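Local structure of GARP domain-containing protein (Trypanosoma brucei brucei TREU927, 6XZ6) at residues 69-83 and 198-212. The protein serves as a trypanosome receptor for the complement regulator factor H, binding domain D5 of the bovine protein and increasing parasite transmission to tsetse flies. Sequence-based numbering, arbitrary orientation.
Sequences QQQAAKRAREAATVA and ADDAKSEAQEEAAQF
Ala-76 and Ala-205 mark the close packing of two antiparallel helix segments, 69-83 and 198-208, whose axes approach to 7.8 Å at a signed crossing angle of -160°. Their CA atoms lie 4.0 Å apart, and those of Ala-83 and Ala-198 3.9 Å, spacings that only small side chains permit. Ala-72, Ala-76, Ala-79 and Ala-83 pack against Ala-198, Ala-201, Ala-205 and Glu-208; the seven-residue spacing of Ala-76/Ala-83 and Ala-198/Ala-205, with the short axis distance, is consistent with an Alacoil. Methyls rest on backbone as much as on each other: Ala-201 CB lies 3.6 Å from the amide N of Ala-83, and Ala-205 CB 3.6 Å from Ala-76 O. Val-82 CG1 flanks the seam against the methyl of Ala-201.

Beyond Glu-208 a type I turn from Ala-209 to Phe-212 sets Gln-211 and Phe-212 beside the start of 69-83. The Phe-212 ring presents its edge to this helix, with CZ 3.9 Å from Ala-72 CB and Gln-69 O near the ring plane; Gln-211 CG covers one face, 3.5 Å above the centre. Gln-211 OE1 meets Gln-69 CG, the amide planes 32° apart. Glu-208, bent at chi2 (-86°), carries its carboxylate obliquely across CB and CD of Arg-75, OE1 nearest to CD. The charged ends stay beyond salt-bridge range, Glu-208 OE1 to Arg-75 NE being 4.4 Å.

The contact joins helices 67-125 and 165-208 near one end of the elongated helical bundle; helix 4-61 packs against both, and its Arg-57 hydrogen-bonds Phe-212 O. With no hydrogen bond crossing, cohesion rests on close alanine packing, extended at one end by Phe-212, the glutamine pair and the aliphatic parts of Arg-75 and Glu-208, whose charges probably add modest attraction.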
loop_
_atom_site.group_PDB
_atom_site.type_symbol
_atom_site.label_atom_id
_atom_site.label_comp_id
_atom_site.label_asym_id
_atom_site.label_seq_id
_atom_site.Cartn_x
_atom_site.Cartn_y
_atom_site.Cartn_z
ATOM N N GLN A 69 34.115 23.457 -32.728
ATOM C CA GLN A 69 34.085 24.057 -31.392
ATOM C C GLN A 69 32.691 24.629 -31.148
ATOM O O GLN A 69 32.221 24.628 -30.012
ATOM C CB GLN A 69 35.123 25.184 -31.271
ATOM C CG GLN A 69 36.486 24.714 -30.788
ATOM C CD GLN A 69 37.291 25.820 -30.154
ATOM O OE1 GLN A 69 37.408 26.939 -30.685
ATOM N NE2 GLN A 69 37.877 25.515 -28.997
ATOM N N GLN A 70 32.054 25.147 -32.221
ATOM C CA GLN A 70 30.707 25.711 -32.227
ATOM C C GLN A 70 29.659 24.593 -32.269
ATOM O O GLN A 70 28.564 24.750 -31.731
ATOM C CB GLN A 70 30.535 26.671 -33.405
ATOM C CG GLN A 70 31.121 28.053 -33.142
ATOM C CD GLN A 70 30.565 29.123 -34.050
ATOM O OE1 GLN A 70 29.689 28.882 -34.896
ATOM N NE2 GLN A 70 31.069 30.341 -33.883
ATOM N N GLN A 71 30.015 23.460 -32.884
ATOM C CA GLN A 71 29.187 22.259 -32.942
ATOM C C GLN A 71 29.089 21.643 -31.526
ATOM O O GLN A 71 28.058 21.068 -31.181
ATOM C CB GLN A 71 29.796 21.242 -33.933
ATOM C CG GLN A 71 28.859 20.087 -34.326
ATOM C CD GLN A 71 27.561 20.558 -34.956
ATOM O OE1 GLN A 71 27.531 21.075 -36.083
ATOM N NE2 GLN A 71 26.459 20.391 -34.235
ATOM N N ALA A 72 30.167 21.780 -30.719
ATOM C CA ALA A 72 30.251 21.304 -29.341
ATOM C C ALA A 72 29.248 22.039 -28.444
ATOM O O ALA A 72 28.501 21.380 -27.723
ATOM C CB ALA A 72 31.670 21.473 -28.811
ATOM N N ALA A 73 29.203 23.392 -28.519
ATOM C CA ALA A 73 28.275 24.225 -27.741
ATOM C C ALA A 73 26.826 23.882 -28.073
ATOM O O ALA A 73 26.040 23.689 -27.151
ATOM C CB ALA A 73 28.544 25.709 -27.972
ATOM N N LYS A 74 26.497 23.726 -29.376
ATOM C CA LYS A 74 25.172 23.340 -29.877
ATOM C C LYS A 74 24.737 21.990 -29.285
ATOM O O LYS A 74 23.569 21.838 -28.934
ATOM C CB LYS A 74 25.187 23.277 -31.415
ATOM C CG LYS A 74 23.801 23.174 -32.044
ATOM C CD LYS A 74 23.827 23.220 -33.566
ATOM C CE LYS A 74 22.473 22.924 -34.177
ATOM N NZ LYS A 74 21.470 24.004 -33.932
ATOM N N ARG A 75 25.682 21.027 -29.168
ATOM C CA ARG A 75 25.508 19.668 -28.635
ATOM C C ARG A 75 25.343 19.648 -27.107
ATOM O O ARG A 75 24.591 18.812 -26.587
ATOM C CB ARG A 75 26.703 18.780 -29.029
ATOM C CG ARG A 75 26.673 18.270 -30.459
ATOM C CD ARG A 75 27.492 17.007 -30.588
ATOM N NE ARG A 75 27.327 16.394 -31.901
ATOM C CZ ARG A 75 28.336 16.016 -32.678
ATOM N NH1 ARG A 75 28.097 15.477 -33.864
ATOM N NH2 ARG A 75 29.590 16.171 -32.273
ATOM N N ALA A 76 26.086 20.536 -26.393
ATOM C CA ALA A 76 26.037 20.708 -24.936
ATOM C C ALA A 76 24.744 21.420 -24.560
ATOM O O ALA A 76 24.211 21.173 -23.482
ATOM C CB ALA A 76 27.227 21.520 -24.458
ATOM N N ARG A 77 24.232 22.293 -25.454
ATOM C CA ARG A 77 22.970 23.013 -25.266
ATOM C C ARG A 77 21.804 22.064 -25.444
ATOM O O ARG A 77 20.843 22.145 -24.692
ATOM C CB ARG A 77 22.847 24.197 -26.250
ATOM C CG ARG A 77 21.502 24.921 -26.249
ATOM C CD ARG A 77 21.435 26.012 -25.199
ATOM N NE ARG A 77 21.054 25.511 -23.876
ATOM C CZ ARG A 77 21.467 26.039 -22.728
ATOM N NH1 ARG A 77 21.058 25.529 -21.571
ATOM N NH2 ARG A 77 22.306 27.069 -22.725
ATOM N N GLU A 78 21.873 21.177 -26.442
ATOM C CA GLU A 78 20.819 20.209 -26.694
ATOM C C GLU A 78 20.727 19.178 -25.569
ATOM O O GLU A 78 19.617 18.761 -25.228
ATOM C CB GLU A 78 20.954 19.575 -28.091
ATOM C CG GLU A 78 19.727 18.782 -28.557
ATOM C CD GLU A 78 18.337 19.288 -28.200
ATOM O OE1 GLU A 78 17.584 18.515 -27.561
ATOM O OE2 GLU A 78 17.997 20.444 -28.556
ATOM N N ALA A 79 21.868 18.820 -24.956
ATOM C CA ALA A 79 21.914 17.876 -23.837
ATOM C C ALA A 79 21.406 18.516 -22.545
ATOM O O ALA A 79 20.757 17.851 -21.738
ATOM C CB ALA A 79 23.324 17.368 -23.644
ATOM N N ALA A 80 21.649 19.817 -22.374
ATOM C CA ALA A 80 21.222 20.572 -21.192
ATOM C C ALA A 80 19.698 20.654 -21.159
ATOM O O ALA A 80 19.108 20.594 -20.068
ATOM C CB ALA A 80 21.832 21.974 -21.205
ATOM N N THR A 81 19.063 20.764 -22.355
ATOM C CA THR A 81 17.607 20.818 -22.456
ATOM C C THR A 81 17.036 19.403 -22.311
ATOM O O THR A 81 16.028 19.251 -21.633
ATOM C CB THR A 81 17.087 21.618 -23.692
ATOM O OG1 THR A 81 17.067 20.799 -24.849
ATOM C CG2 THR A 81 17.868 22.904 -23.965
ATOM N N VAL A 82 17.696 18.367 -22.865
ATOM C CA VAL A 82 17.246 16.983 -22.680
ATOM C C VAL A 82 17.255 16.611 -21.189
ATOM O O VAL A 82 16.297 15.996 -20.724
ATOM C CB VAL A 82 18.008 15.973 -23.571
ATOM C CG1 VAL A 82 17.743 14.526 -23.149
ATOM C CG2 VAL A 82 17.652 16.177 -25.044
ATOM N N ALA A 83 18.286 17.048 -20.429
ATOM C CA ALA A 83 18.374 16.838 -18.978
ATOM C C ALA A 83 17.227 17.575 -18.280
ATOM O O ALA A 83 16.533 16.966 -17.475
ATOM C CB ALA A 83 19.723 17.301 -18.459
ATOM N N ALA A 198 18.323 12.123 -17.401
ATOM C CA ALA A 198 18.902 13.429 -17.077
ATOM C C ALA A 198 20.408 13.315 -16.785
ATOM O O ALA A 198 21.162 14.168 -17.217
ATOM C CB ALA A 198 18.172 14.064 -15.908
ATOM N N ASP A 199 20.851 12.253 -16.105
ATOM C CA ASP A 199 22.272 12.026 -15.799
ATOM C C ASP A 199 23.088 11.845 -17.063
ATOM O O ASP A 199 24.120 12.498 -17.212
ATOM C CB ASP A 199 22.455 10.809 -14.869
ATOM C CG ASP A 199 22.237 11.101 -13.394
ATOM O OD1 ASP A 199 22.508 12.253 -12.964
ATOM O OD2 ASP A 199 21.823 10.174 -12.658
ATOM N N ASP A 200 22.601 10.985 -17.979
ATOM C CA ASP A 200 23.216 10.684 -19.278
ATOM C C ASP A 200 23.409 11.961 -20.105
ATOM O O ASP A 200 24.472 12.137 -20.703
ATOM C CB ASP A 200 22.351 9.678 -20.077
ATOM C CG ASP A 200 22.189 8.269 -19.499
ATOM O OD1 ASP A 200 22.820 7.967 -18.451
ATOM O OD2 ASP A 200 21.421 7.474 -20.084
ATOM N N ALA A 201 22.379 12.846 -20.128
ATOM C CA ALA A 201 22.378 14.127 -20.828
ATOM C C ALA A 201 23.350 15.102 -20.163
ATOM O O ALA A 201 24.093 15.763 -20.875
ATOM C CB ALA A 201 20.970 14.709 -20.873
ATOM N N LYS A 202 23.362 15.191 -18.808
ATOM C CA LYS A 202 24.294 16.029 -18.031
ATOM C C LYS A 202 25.734 15.675 -18.438
ATOM O O LYS A 202 26.529 16.566 -18.732
ATOM C CB LYS A 202 24.111 15.792 -16.509
ATOM C CG LYS A 202 25.327 16.198 -15.655
ATOM C CD LYS A 202 25.359 15.537 -14.284
ATOM C CE LYS A 202 26.026 14.179 -14.288
ATOM N NZ LYS A 202 25.859 13.486 -12.981
ATOM N N SER A 203 26.044 14.367 -18.468
ATOM C CA SER A 203 27.333 13.817 -18.837
ATOM C C SER A 203 27.704 14.137 -20.271
ATOM O O SER A 203 28.870 14.422 -20.521
ATOM C CB SER A 203 27.339 12.313 -18.608
ATOM O OG SER A 203 27.256 12.034 -17.219
ATOM N N GLU A 204 26.736 14.115 -21.207
ATOM C CA GLU A 204 26.979 14.454 -22.612
ATOM C C GLU A 204 27.306 15.945 -22.736
ATOM O O GLU A 204 28.199 16.293 -23.492
ATOM C CB GLU A 204 25.792 14.061 -23.509
ATOM C CG GLU A 204 26.133 14.052 -25.001
ATOM C CD GLU A 204 25.081 13.535 -25.979
ATOM O OE1 GLU A 204 24.340 12.585 -25.627
ATOM O OE2 GLU A 204 25.020 14.066 -27.115
ATOM N N ALA A 205 26.629 16.810 -21.955
ATOM C CA ALA A 205 26.869 18.257 -21.915
ATOM C C ALA A 205 28.243 18.542 -21.314
ATOM O O ALA A 205 28.999 19.321 -21.883
ATOM C CB ALA A 205 25.784 18.960 -21.110
ATOM N N GLN A 206 28.587 17.874 -20.203
ATOM C CA GLN A 206 29.877 18.013 -19.516
ATOM C C GLN A 206 31.089 17.559 -20.357
ATOM O O GLN A 206 32.167 18.147 -20.230
ATOM C CB GLN A 206 29.842 17.279 -18.165
ATOM C CG GLN A 206 29.048 18.022 -17.075
ATOM C CD GLN A 206 29.123 17.342 -15.728
ATOM O OE1 GLN A 206 29.320 16.115 -15.615
ATOM N NE2 GLN A 206 28.951 18.140 -14.677
ATOM N N GLU A 207 30.918 16.526 -21.215
ATOM C CA GLU A 207 31.980 15.999 -22.090
ATOM C C GLU A 207 32.305 16.930 -23.265
ATOM O O GLU A 207 33.472 17.067 -23.639
ATOM C CB GLU A 207 31.621 14.599 -22.609
ATOM C CG GLU A 207 32.345 13.484 -21.873
ATOM C CD GLU A 207 31.467 12.481 -21.146
ATOM O OE1 GLU A 207 30.535 11.934 -21.782
ATOM O OE2 GLU A 207 31.727 12.223 -19.947
ATOM N N GLU A 208 31.267 17.548 -23.855
ATOM C CA GLU A 208 31.380 18.487 -24.974
ATOM C C GLU A 208 31.985 19.798 -24.478
ATOM O O GLU A 208 32.689 20.462 -25.243
ATOM C CB GLU A 208 30.003 18.780 -25.600
ATOM C CG GLU A 208 29.174 17.565 -25.974
ATOM C CD GLU A 208 29.383 16.929 -27.334
ATOM O OE1 GLU A 208 28.556 16.058 -27.691
ATOM O OE2 GLU A 208 30.353 17.288 -28.042
ATOM N N ALA A 209 31.687 20.180 -23.206
ATOM C CA ALA A 209 32.182 21.422 -22.604
ATOM C C ALA A 209 33.568 21.298 -21.958
ATOM O O ALA A 209 34.111 22.305 -21.486
ATOM C CB ALA A 209 31.180 21.957 -21.597
ATOM N N ALA A 210 34.141 20.076 -21.950
ATOM C CA ALA A 210 35.441 19.786 -21.350
ATOM C C ALA A 210 36.593 20.582 -21.976
ATOM O O ALA A 210 37.525 20.978 -21.266
ATOM C CB ALA A 210 35.722 18.294 -21.422
ATOM N N GLN A 211 36.503 20.849 -23.291
ATOM C CA GLN A 211 37.519 21.577 -24.052
ATOM C C GLN A 211 37.608 23.081 -23.731
ATOM O O GLN A 211 38.650 23.680 -23.996
ATOM C CB GLN A 211 37.328 21.347 -25.565
ATOM C CG GLN A 211 36.067 21.955 -26.167
ATOM C CD GLN A 211 35.827 21.496 -27.584
ATOM O OE1 GLN A 211 36.249 22.123 -28.571
ATOM N NE2 GLN A 211 35.153 20.367 -27.717
ATOM N N PHE A 212 36.540 23.684 -23.167
ATOM C CA PHE A 212 36.459 25.125 -22.881
ATOM C C PHE A 212 36.827 25.543 -21.427
ATOM O O PHE A 212 36.863 24.682 -20.543
ATOM C CB PHE A 212 35.063 25.655 -23.252
ATOM C CG PHE A 212 34.545 25.228 -24.604
ATOM C CD1 PHE A 212 35.005 25.835 -25.772
ATOM C CD2 PHE A 212 33.580 24.235 -24.713
ATOM C CE1 PHE A 212 34.507 25.451 -27.022
ATOM C CE2 PHE A 212 33.072 23.864 -25.961
ATOM C CZ PHE A 212 33.540 24.471 -27.105
#